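Local coordinates for protein heme oxygenase (Chlamydomonas reinhardtii, PDB 4RAJ) that probably cleaves heme oxidatively to biliverdin, carbon monoxide and ferrous iron, as heme oxygenases do, at residues V88-G91 / G92-A96; K159-A162 / R163-Q167; T180-N184 / N185-S189. All coordinates share one frame; numbering follows the deposited sequence.

Interaction 1: V88-G91 / G92-A96; sequences VLKG and GLYRA
The ring of Tyr94 is met obliquely from two directions, by the backbone oxygen of Leu89 and by the amine of Lys90. Leu89 O approaches Tyr94 CD1 to 3.2 Å and also lies near CE1, which also meets the Leu89 methylene, CB to CE1 4.1 Å. Elsewhere on the ring, Lys90 NZ comes to 3.3 Å from Tyr94 CE2. The contact illustrates how a helix ends and its chain passes into a loop: helix 86-89 of this all-helical heme oxygenase fold gives way to a loop through Gly91 and Gly92 leading to helix 96-107. Gly92, with positive phi, has a backbone in which a CB would collide with the oxygen of Gly91.

No direct hydrogen bond spans the two segments, but one water does the joining. It donates to Leu89 O (2.6 Å) and accepts from both Gly92 N and Tyr94 N, each at 3.0 Å, so a carbonyl at the helix end and two amides beyond it share one partner. Lys90 folds back through bends at chi2 (-65°) and chi3 (-59°), which bring its amine to the ring, and both that amine and Tyr94 OH bind Asp72 of helix 50-76. On the buried side Leu93 CG packs 3.6 Å from Val88 O, an oxygen with no polar partner in the model, while Leu89 and Leu93 both rest on Val144 of helix 140-151.

Farther along, Arg95 turns its guanidinium back on its own loop. NE donates to Leu93 O from above the plane of that carbonyl, and NH2, its acceptor somewhat out of the guanidinium plane, reaches Gly92 O at 3.0 Å, meeting it nearly head-on at a C=O...N angle of 167°.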
ATOM      1  N   VAL A  88       7.087   3.996 -14.297  1.00 32.50           N
ATOM      2  CA  VAL A  88       7.364   3.203 -13.099  1.00 32.97           C
ATOM      3  C   VAL A  88       6.066   2.880 -12.336  1.00 35.96           C
ATOM      4  O   VAL A  88       5.975   1.866 -11.647  1.00 41.91           O
ATOM      5  CB  VAL A  88       8.389   3.915 -12.153  1.00 37.49           C
ATOM      6  CG1 VAL A  88       9.740   4.095 -12.855  1.00 39.80           C
ATOM      7  CG2 VAL A  88       7.873   5.257 -11.662  1.00 29.54           C
ATOM      8  N   LEU A  89       5.048   3.719 -12.495  1.00 25.75           N
ATOM      9  CA  LEU A  89       3.763   3.477 -11.832  1.00 20.33           C
ATOM     10  C   LEU A  89       2.906   2.441 -12.549  1.00 24.76           C
ATOM     11  O   LEU A  89       2.278   1.586 -11.921  1.00 26.40           O
ATOM     12  CB  LEU A  89       2.963   4.784 -11.718  1.00 24.13           C
ATOM     13  CG  LEU A  89       3.480   5.847 -10.762  1.00 26.59           C
ATOM     14  CD1 LEU A  89       2.667   7.136 -10.915  1.00 27.23           C
ATOM     15  CD2 LEU A  89       3.402   5.343  -9.337  1.00 24.26           C
ATOM     16  N   LYS A  90       2.871   2.534 -13.872  1.00 24.27           N
ATOM     17  CA  LYS A  90       1.939   1.752 -14.660  1.00 27.01           C
ATOM     18  C   LYS A  90       2.580   0.481 -15.201  1.00 30.97           C
ATOM     19  O   LYS A  90       2.022  -0.156 -16.082  1.00 34.24           O
ATOM     20  CB  LYS A  90       1.388   2.598 -15.811  1.00 29.26           C
ATOM     21  CG  LYS A  90       0.786   3.936 -15.364  1.00 33.82           C
ATOM     22  CD  LYS A  90      -0.453   3.747 -14.502  1.00 43.86           C
ATOM     23  CE  LYS A  90      -1.531   2.982 -15.238  1.00 44.64           C
ATOM     24  NZ  LYS A  90      -2.798   2.950 -14.461  1.00 48.69           N
ATOM     25  N   GLY A  91       3.738   0.103 -14.665  1.00 25.61           N
ATOM     26  CA  GLY A  91       4.460  -1.041 -15.206  1.00 27.80           C
ATOM     27  C   GLY A  91       4.479  -2.266 -14.312  1.00 28.89           C
ATOM     28  O   GLY A  91       5.326  -3.147 -14.473  1.00 29.94           O
ATOM     29  N   GLY A  92       3.546  -2.329 -13.370  1.00 23.48           N
ATOM     30  CA  GLY A  92       3.428  -3.473 -12.480  1.00 25.32           C
ATOM     31  C   GLY A  92       3.351  -3.146 -10.996  1.00 23.23           C
ATOM     32  O   GLY A  92       3.090  -4.025 -10.177  1.00 22.27           O
ATOM     33  N   LEU A  93       3.593  -1.894 -10.628  1.00 20.72           N
ATOM     34  CA  LEU A  93       3.557  -1.534  -9.224  1.00 20.57           C
ATOM     35  C   LEU A  93       2.169  -1.657  -8.612  1.00 18.80           C
ATOM     36  O   LEU A  93       2.048  -1.983  -7.425  1.00 19.27           O
ATOM     37  CB  LEU A  93       4.044  -0.098  -9.014  1.00 27.99           C
ATOM     38  CG  LEU A  93       5.451   0.224  -8.509  1.00 35.94           C
ATOM     39  CD1 LEU A  93       5.493   1.682  -8.072  1.00 37.43           C
ATOM     40  CD2 LEU A  93       5.915  -0.682  -7.384  1.00 26.03           C
ATOM     41  N   TYR A  94       1.138  -1.349  -9.406  1.00 20.58           N
ATOM     42  CA  TYR A  94      -0.228  -1.265  -8.894  1.00 18.46           C
ATOM     43  C   TYR A  94      -0.682  -2.594  -8.274  1.00 19.96           C
ATOM     44  O   TYR A  94      -0.376  -3.669  -8.804  1.00 19.05           O
ATOM     45  CB  TYR A  94      -1.202  -0.858 -10.001  1.00 20.38           C
ATOM     46  CG  TYR A  94      -1.295   0.635 -10.276  1.00 21.58           C
ATOM     47  CD1 TYR A  94      -0.273   1.511  -9.909  1.00 22.55           C
ATOM     48  CD2 TYR A  94      -2.422   1.168 -10.896  1.00 26.91           C
ATOM     49  CE1 TYR A  94      -0.375   2.885 -10.170  1.00 25.53           C
ATOM     50  CE2 TYR A  94      -2.531   2.529 -11.160  1.00 28.94           C
ATOM     51  CZ  TYR A  94      -1.504   3.382 -10.804  1.00 31.00           C
ATOM     52  OH  TYR A  94      -1.627   4.742 -11.074  1.00 30.24           O
ATOM     53  N   ARG A  95      -1.445  -2.491  -7.184  1.00 17.75           N
ATOM     54  CA  ARG A  95      -1.822  -3.618  -6.341  1.00 20.06           C
ATOM     55  C   ARG A  95      -3.329  -3.882  -6.259  1.00 18.10           C
ATOM     56  O   ARG A  95      -3.720  -4.972  -5.859  1.00 19.35           O
ATOM     57  CB  ARG A  95      -1.321  -3.406  -4.892  1.00 17.32           C
ATOM     58  CG  ARG A  95       0.191  -3.351  -4.701  1.00 17.33           C
ATOM     59  CD  ARG A  95       0.822  -4.731  -5.003  1.00 16.13           C
ATOM     60  NE  ARG A  95       1.180  -4.861  -6.415  1.00 18.97           N
ATOM     61  CZ  ARG A  95       1.455  -6.020  -7.021  1.00 20.18           C
ATOM     62  NH1 ARG A  95       1.408  -7.155  -6.336  1.00 20.80           N
ATOM     63  NH2 ARG A  95       1.770  -6.044  -8.320  1.00 19.22           N
ATOM     64  N   ALA A  96      -4.175  -2.900  -6.560  1.00 20.82           N
ATOM     65  CA  ALA A  96      -5.621  -3.095  -6.283  1.00 19.54           C
ATOM     66  C   ALA A  96      -6.211  -4.318  -7.034  1.00 22.35           C
ATOM     67  O   ALA A  96      -7.001  -5.075  -6.456  1.00 19.29           O
ATOM     68  CB  ALA A  96      -6.422  -1.830  -6.608  1.00 18.64           C
TER
HETATM   69  O   HOH W   1       1.232  -0.767 -12.369  1.00 22.41           O

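Interaction 2: K159-A162 / R163-Q167; sequences KRWA and RKIFQ
Trp161 and Ile165 meet one helical turn apart, and their apolar contact leads the account. The benzo side of the indole receives the tip of the isoleucine, Trp161 CE3 to Ile165 CD1 being 3.7 Å, as the two side chains cross at a slant. With CG1 lying beside its own backbone N (chi1 -65°), Ile165 sends CD1 back toward the indole. An alanine here would lose this branch and is likely to leave the benzo part of the indole less covered and freer to turn. Lys164 adds its CD to the same ring, 4.1 Å from Trp161 CZ3. Ala162 CB lies near Phe166 CD2 (4.2 Å), and the phenylalanine ring goes on to an edge-to-face pairing with Tyr53 of helix 50-76.

Among charged groups, Lys159 and Arg163 run side by side, yet Lys159 NZ stays 5.0 Å from Arg163 NH2. Each has its own mate: Asp178 forms a salt bridge with the lysine, while Pro169 O and Thr174 OG1 accept from the arginine.

Backbone bonds supply the frame, four consecutive i to i+4 links. The straightest, Ile165 N to Trp161 O at 2.9 Å, has an N-H...O angle of 174°; the last joins Phe166 N to Ala162 O. Gln167 then leaves helical geometry with positive phi, as is common at the C-terminal end of an alpha-helix.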
ATOM      1  N   LYS A 159       3.298 -13.228   1.964  1.00 21.03           N
ATOM      2  CA  LYS A 159       2.964 -14.135   0.871  1.00 23.60           C
ATOM      3  C   LYS A 159       3.441 -15.565   1.150  1.00 27.11           C
ATOM      4  O   LYS A 159       2.689 -16.535   0.981  1.00 24.36           O
ATOM      5  CB  LYS A 159       3.578 -13.605  -0.427  1.00 28.49           C
ATOM      6  CG  LYS A 159       3.772 -14.617  -1.519  1.00 30.20           C
ATOM      7  CD  LYS A 159       4.208 -13.891  -2.772  1.00 30.00           C
ATOM      8  CE  LYS A 159       4.909 -14.812  -3.724  1.00 39.59           C
ATOM      9  NZ  LYS A 159       5.092 -14.169  -5.053  1.00 39.80           N
ATOM     10  N   ARG A 160       4.686 -15.686   1.597  1.00 26.60           N
ATOM     11  CA  ARG A 160       5.260 -16.995   1.900  1.00 28.84           C
ATOM     12  C   ARG A 160       4.508 -17.716   3.020  1.00 28.00           C
ATOM     13  O   ARG A 160       4.295 -18.940   2.951  1.00 27.10           O
ATOM     14  CB  ARG A 160       6.744 -16.855   2.264  1.00 31.71           C
ATOM     15  CG  ARG A 160       7.674 -16.920   1.055  1.00 39.51           C
ATOM     16  CD  ARG A 160       9.079 -16.435   1.395  1.00 59.29           C
ATOM     17  NE  ARG A 160       9.496 -15.345   0.513  1.00 75.42           N
ATOM     18  CZ  ARG A 160      10.499 -14.507   0.765  1.00 75.81           C
ATOM     19  NH1 ARG A 160      11.199 -14.624   1.886  1.00 78.95           N
ATOM     20  NH2 ARG A 160      10.798 -13.547  -0.104  1.00 70.10           N
ATOM     21  N   TRP A 161       4.122 -16.972   4.054  1.00 22.23           N
ATOM     22  CA  TRP A 161       3.347 -17.538   5.155  1.00 23.72           C
ATOM     23  C   TRP A 161       1.951 -17.939   4.706  1.00 23.13           C
ATOM     24  O   TRP A 161       1.477 -19.020   5.052  1.00 24.51           O
ATOM     25  CB  TRP A 161       3.244 -16.551   6.327  1.00 23.55           C
ATOM     26  CG  TRP A 161       4.373 -16.648   7.293  1.00 28.64           C
ATOM     27  CD1 TRP A 161       5.327 -15.705   7.541  1.00 42.30           C
ATOM     28  CD2 TRP A 161       4.677 -17.758   8.144  1.00 29.30           C
ATOM     29  NE1 TRP A 161       6.206 -16.162   8.493  1.00 38.80           N
ATOM     30  CE2 TRP A 161       5.827 -17.419   8.880  1.00 36.27           C
ATOM     31  CE3 TRP A 161       4.093 -19.013   8.343  1.00 37.13           C
ATOM     32  CZ2 TRP A 161       6.402 -18.288   9.812  1.00 37.76           C
ATOM     33  CZ3 TRP A 161       4.667 -19.875   9.263  1.00 34.19           C
ATOM     34  CH2 TRP A 161       5.808 -19.506   9.988  1.00 41.72           C
ATOM     35  N   ALA A 162       1.289 -17.081   3.938  1.00 19.78           N
ATOM     36  CA  ALA A 162      -0.035 -17.426   3.416  1.00 21.69           C
ATOM     37  C   ALA A 162       0.007 -18.734   2.633  1.00 27.67           C
ATOM     38  O   ALA A 162      -0.844 -19.615   2.819  1.00 22.52           O
ATOM     39  CB  ALA A 162      -0.579 -16.296   2.532  1.00 19.06           C
ATOM     40  N   ARG A 163       1.004 -18.869   1.758  1.00 24.91           N
ATOM     41  CA  ARG A 163       1.097 -20.063   0.928  1.00 25.08           C
ATOM     42  C   ARG A 163       1.353 -21.310   1.783  1.00 24.38           C
ATOM     43  O   ARG A 163       0.798 -22.377   1.521  1.00 27.45           O
ATOM     44  CB  ARG A 163       2.190 -19.895  -0.130  1.00 21.92           C
ATOM     45  CG  ARG A 163       2.398 -21.118  -1.017  1.00 28.78           C
ATOM     46  CD  ARG A 163       2.756 -20.729  -2.451  1.00 37.99           C
ATOM     47  NE  ARG A 163       1.614 -20.156  -3.167  1.00 30.13           N
ATOM     48  CZ  ARG A 163       1.485 -18.875  -3.486  1.00 29.21           C
ATOM     49  NH1 ARG A 163       0.391 -18.469  -4.126  1.00 27.44           N
ATOM     50  NH2 ARG A 163       2.437 -17.999  -3.170  1.00 28.34           N
ATOM     51  N   LYS A 164       2.165 -21.161   2.821  1.00 24.01           N
ATOM     52  CA  LYS A 164       2.491 -22.281   3.697  1.00 27.73           C
ATOM     53  C   LYS A 164       1.286 -22.713   4.537  1.00 29.56           C
ATOM     54  O   LYS A 164       0.912 -23.882   4.560  1.00 26.57           O
ATOM     55  CB  LYS A 164       3.664 -21.913   4.614  1.00 28.50           C
ATOM     56  CG  LYS A 164       4.184 -23.077   5.456  1.00 39.48           C
ATOM     57  CD  LYS A 164       5.324 -22.638   6.354  1.00 48.10           C
ATOM     58  CE  LYS A 164       6.176 -23.823   6.796  1.00 59.88           C
ATOM     59  NZ  LYS A 164       7.102 -24.267   5.712  1.00 60.40           N
ATOM     60  N   ILE A 165       0.677 -21.761   5.224  1.00 27.38           N
ATOM     61  CA  ILE A 165      -0.385 -22.072   6.166  1.00 26.55           C
ATOM     62  C   ILE A 165      -1.692 -22.458   5.470  1.00 29.52           C
ATOM     63  O   ILE A 165      -2.393 -23.373   5.916  1.00 29.67           O
ATOM     64  CB  ILE A 165      -0.619 -20.889   7.119  1.00 28.57           C
ATOM     65  CG1 ILE A 165       0.631 -20.673   7.978  1.00 31.73           C
ATOM     66  CG2 ILE A 165      -1.835 -21.131   8.004  1.00 29.62           C
ATOM     67  CD1 ILE A 165       0.527 -19.527   8.953  1.00 34.13           C
ATOM     68  N   PHE A 166      -2.005 -21.785   4.368  1.00 26.32           N
ATOM     69  CA  PHE A 166      -3.253 -22.050   3.660  1.00 26.91           C
ATOM     70  C   PHE A 166      -3.083 -23.104   2.583  1.00 31.85           C
ATOM     71  O   PHE A 166      -4.033 -23.407   1.871  1.00 30.81           O
ATOM     72  CB  PHE A 166      -3.806 -20.776   3.028  1.00 24.27           C
ATOM     73  CG  PHE A 166      -4.205 -19.724   4.028  1.00 26.58           C
ATOM     74  CD1 PHE A 166      -4.699 -20.078   5.275  1.00 23.85           C
ATOM     75  CD2 PHE A 166      -4.082 -18.381   3.714  1.00 26.55           C
ATOM     76  CE1 PHE A 166      -5.066 -19.117   6.198  1.00 30.44           C
ATOM     77  CE2 PHE A 166      -4.445 -17.407   4.634  1.00 24.42           C
ATOM     78  CZ  PHE A 166      -4.935 -17.777   5.881  1.00 28.13           C
ATOM     79  N   GLN A 167      -1.866 -23.629   2.458  1.00 28.09           N
ATOM     80  CA  GLN A 167      -1.531 -24.648   1.457  1.00 30.14           C
ATOM     81  C   GLN A 167      -1.977 -24.247   0.059  1.00 40.06           C
ATOM     82  O   GLN A 167      -2.682 -24.994  -0.626  1.00 34.05           O
ATOM     83  CB  GLN A 167      -2.150 -25.993   1.839  1.00 35.41           C
ATOM     84  CG  GLN A 167      -1.620 -26.544   3.134  1.00 42.79           C
ATOM     85  CD  GLN A 167      -2.270 -27.859   3.500  1.00 58.81           C
ATOM     86  OE1 GLN A 167      -2.526 -28.703   2.639  1.00 67.29           O
ATOM     87  NE2 GLN A 167      -2.550 -28.038   4.781  1.00 58.29           N
TER

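Interaction 3: T180-N184 / N185-S189; sequences TGESN and NTLRS
Ser183 reaches forward to Thr186, its OG accepting from the backbone N at 3.0 Å. Holding OG between its own N and carbonyl carbon (chi1 69°), the serine aims the oxygen at that first turn, where Thr186 OG1 also lies 2.9 Å from it.

The tight part lies around the buried Leu187. Its CG fits 3.3 Å from Ser183 O, the oxygen that accepts from Leu187 N (3.0 Å), and 3.7 Å from Glu182 CG, so the aliphatic stem of the glutamate covers the leucine. Asn184 O takes the next amide, from Arg188, while Asn184 ND2 binds Ala152 O outside the segments.

The exposed side is looser and wet. Glu182 bends at chi2 and crosses Thr186 at about a right angle, with OE2 3.4 Å from Thr186 CG2. A water donates to this OE2 at 2.7 Å, accepts from Ser183 N and bonds to Thr186 OG1. A carboxylate so near the amino end of a helix would probably be favoured by the helix dipole.

Together these features make a serine N-cap, with Glu182 and Leu187 at the positions of a hydrophobic staple, at the start of helix 184-200.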
ATOM      1  N   THR A 180       4.338 -10.821 -11.468  1.00 24.01           N
ATOM      2  CA  THR A 180       4.566 -11.833 -12.496  1.00 24.42           C
ATOM      3  C   THR A 180       5.083 -11.262 -13.824  1.00 26.69           C
ATOM      4  O   THR A 180       5.385 -12.022 -14.749  1.00 27.78           O
ATOM      5  CB  THR A 180       3.280 -12.609 -12.771  1.00 31.06           C
ATOM      6  OG1 THR A 180       2.302 -11.708 -13.301  1.00 29.61           O
ATOM      7  CG2 THR A 180       2.755 -13.220 -11.482  1.00 28.80           C
ATOM      8  N   GLY A 181       5.177  -9.938 -13.922  1.00 26.52           N
ATOM      9  CA  GLY A 181       5.751  -9.307 -15.099  1.00 25.79           C
ATOM     10  C   GLY A 181       7.123  -8.741 -14.776  1.00 28.46           C
ATOM     11  O   GLY A 181       8.091  -9.476 -14.641  1.00 29.29           O
ATOM     12  N   GLU A 182       7.207  -7.420 -14.649  1.00 25.31           N
ATOM     13  CA  GLU A 182       8.406  -6.777 -14.115  1.00 25.07           C
ATOM     14  C   GLU A 182       8.677  -7.274 -12.691  1.00 23.24           C
ATOM     15  O   GLU A 182       7.751  -7.384 -11.894  1.00 22.97           O
ATOM     16  CB  GLU A 182       8.234  -5.255 -14.108  1.00 25.95           C
ATOM     17  CG  GLU A 182       9.522  -4.468 -13.964  1.00 30.07           C
ATOM     18  CD  GLU A 182      10.328  -4.429 -15.244  1.00 37.19           C
ATOM     19  OE1 GLU A 182       9.882  -3.773 -16.210  1.00 38.70           O
ATOM     20  OE2 GLU A 182      11.406  -5.059 -15.284  1.00 30.53           O
ATOM     21  N   SER A 183       9.934  -7.552 -12.356  1.00 26.31           N
ATOM     22  CA  SER A 183      10.233  -8.077 -11.019  1.00 26.43           C
ATOM     23  C   SER A 183       9.973  -7.033  -9.937  1.00 30.67           C
ATOM     24  O   SER A 183      10.087  -5.837 -10.191  1.00 25.26           O
ATOM     25  CB  SER A 183      11.677  -8.546 -10.925  1.00 28.98           C
ATOM     26  OG  SER A 183      12.570  -7.440 -10.971  1.00 31.85           O
ATOM     27  N   ASN A 184       9.642  -7.494  -8.733  1.00 28.71           N
ATOM     28  CA  ASN A 184       9.451  -6.588  -7.604  1.00 24.14           C
ATOM     29  C   ASN A 184      10.716  -5.768  -7.357  1.00 29.27           C
ATOM     30  O   ASN A 184      10.653  -4.564  -7.106  1.00 24.70           O
ATOM     31  CB  ASN A 184       9.032  -7.360  -6.332  1.00 30.44           C
ATOM     32  CG  ASN A 184       9.984  -8.503  -5.973  1.00 32.67           C
ATOM     33  OD1 ASN A 184      10.583  -9.137  -6.842  1.00 30.67           O
ATOM     34  ND2 ASN A 184      10.115  -8.776  -4.676  1.00 28.15           N
ATOM     35  N   ASN A 185      11.870  -6.418  -7.467  1.00 25.20           N
ATOM     36  CA  ASN A 185      13.139  -5.732  -7.246  1.00 26.53           C
ATOM     37  C   ASN A 185      13.381  -4.607  -8.243  1.00 27.34           C
ATOM     38  O   ASN A 185      13.823  -3.526  -7.861  1.00 26.98           O
ATOM     39  CB  ASN A 185      14.292  -6.728  -7.295  1.00 34.10           C
ATOM     40  CG  ASN A 185      14.171  -7.793  -6.232  1.00 52.29           C
ATOM     41  OD1 ASN A 185      13.959  -7.489  -5.054  1.00 52.62           O
ATOM     42  ND2 ASN A 185      14.307  -9.052  -6.637  1.00 59.48           N
ATOM     43  N   THR A 186      13.084  -4.858  -9.516  1.00 28.76           N
ATOM     44  CA  THR A 186      13.274  -3.829 -10.535  1.00 28.05           C
ATOM     45  C   THR A 186      12.303  -2.667 -10.326  1.00 30.42           C
ATOM     46  O   THR A 186      12.697  -1.501 -10.413  1.00 26.42           O
ATOM     47  CB  THR A 186      13.116  -4.413 -11.962  1.00 26.47           C
ATOM     48  OG1 THR A 186      14.150  -5.375 -12.199  1.00 27.24           O
ATOM     49  CG2 THR A 186      13.212  -3.317 -13.025  1.00 26.90           C
ATOM     50  N   LEU A 187      11.043  -2.980 -10.028  1.00 24.26           N
ATOM     51  CA  LEU A 187      10.030  -1.936  -9.845  1.00 23.29           C
ATOM     52  C   LEU A 187      10.392  -1.034  -8.681  1.00 25.88           C
ATOM     53  O   LEU A 187      10.285   0.193  -8.747  1.00 27.29           O
ATOM     54  CB  LEU A 187       8.652  -2.551  -9.608  1.00 26.78           C
ATOM     55  CG  LEU A 187       8.053  -3.261 -10.826  1.00 23.90           C
ATOM     56  CD1 LEU A 187       6.938  -4.195 -10.375  1.00 27.71           C
ATOM     57  CD2 LEU A 187       7.522  -2.226 -11.796  1.00 24.93           C
ATOM     58  N   ARG A 188      10.840  -1.657  -7.606  1.00 25.40           N
ATOM     59  CA  ARG A 188      11.169  -0.904  -6.409  1.00 24.46           C
ATOM     60  C   ARG A 188      12.398  -0.014  -6.632  1.00 26.36           C
ATOM     61  O   ARG A 188      12.371   1.161  -6.263  1.00 31.84           O
ATOM     62  CB  ARG A 188      11.355  -1.858  -5.232  1.00 27.20           C
ATOM     63  CG  ARG A 188      12.296  -1.374  -4.184  1.00 45.89           C
ATOM     64  CD  ARG A 188      12.050  -2.053  -2.848  1.00 60.02           C
ATOM     65  NE  ARG A 188      12.286  -1.068  -1.797  1.00 72.12           N
ATOM     66  CZ  ARG A 188      12.062  -1.259  -0.505  1.00 82.99           C
ATOM     67  NH1 ARG A 188      11.616  -2.421  -0.097  1.00 88.50           N
ATOM     68  NH2 ARG A 188      12.303  -0.295   0.380  1.00 84.35           N
ATOM     69  N   SER A 189      13.455  -0.546  -7.246  1.00 29.43           N
ATOM     70  CA  SER A 189      14.680   0.233  -7.420  1.00 31.49           C
ATOM     71  C   SER A 189      14.472   1.367  -8.433  1.00 31.94           C
ATOM     72  O   SER A 189      15.003   2.466  -8.259  1.00 30.90           O
ATOM     73  CB  SER A 189      15.845  -0.657  -7.857  1.00 35.12           C
ATOM     74  OG  SER A 189      15.659  -1.123  -9.180  1.00 47.33           O
TER
HETATM   75  O   HOH W   2      12.215  -7.125 -13.800  1.00 21.12           O

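In the fold
Interactions 1 and 3 are neighbours, with centres 10 Å apart: a helix exit and a helix start pack directly on one another, mainly through Leu187, which meets Gly91, Gly92 and Leu93. Interaction 1 is partly buried, whereas interactions 2 and 3 are both surface contacts; interaction 2, at the far end of helix 155-165, touches neither of the others. Interactions 1 and 2 both lean on helix 50-76, through Asp72 and Tyr53 respectively, and both reach Asp178, whose backbone oxygen accepts from Arg95 and whose carboxylate pairs with Lys159. Their chemistry follows their place: water and arginine bonds support the loop of 1, regular helix bonds dominate 2, and a serine cap orders 3.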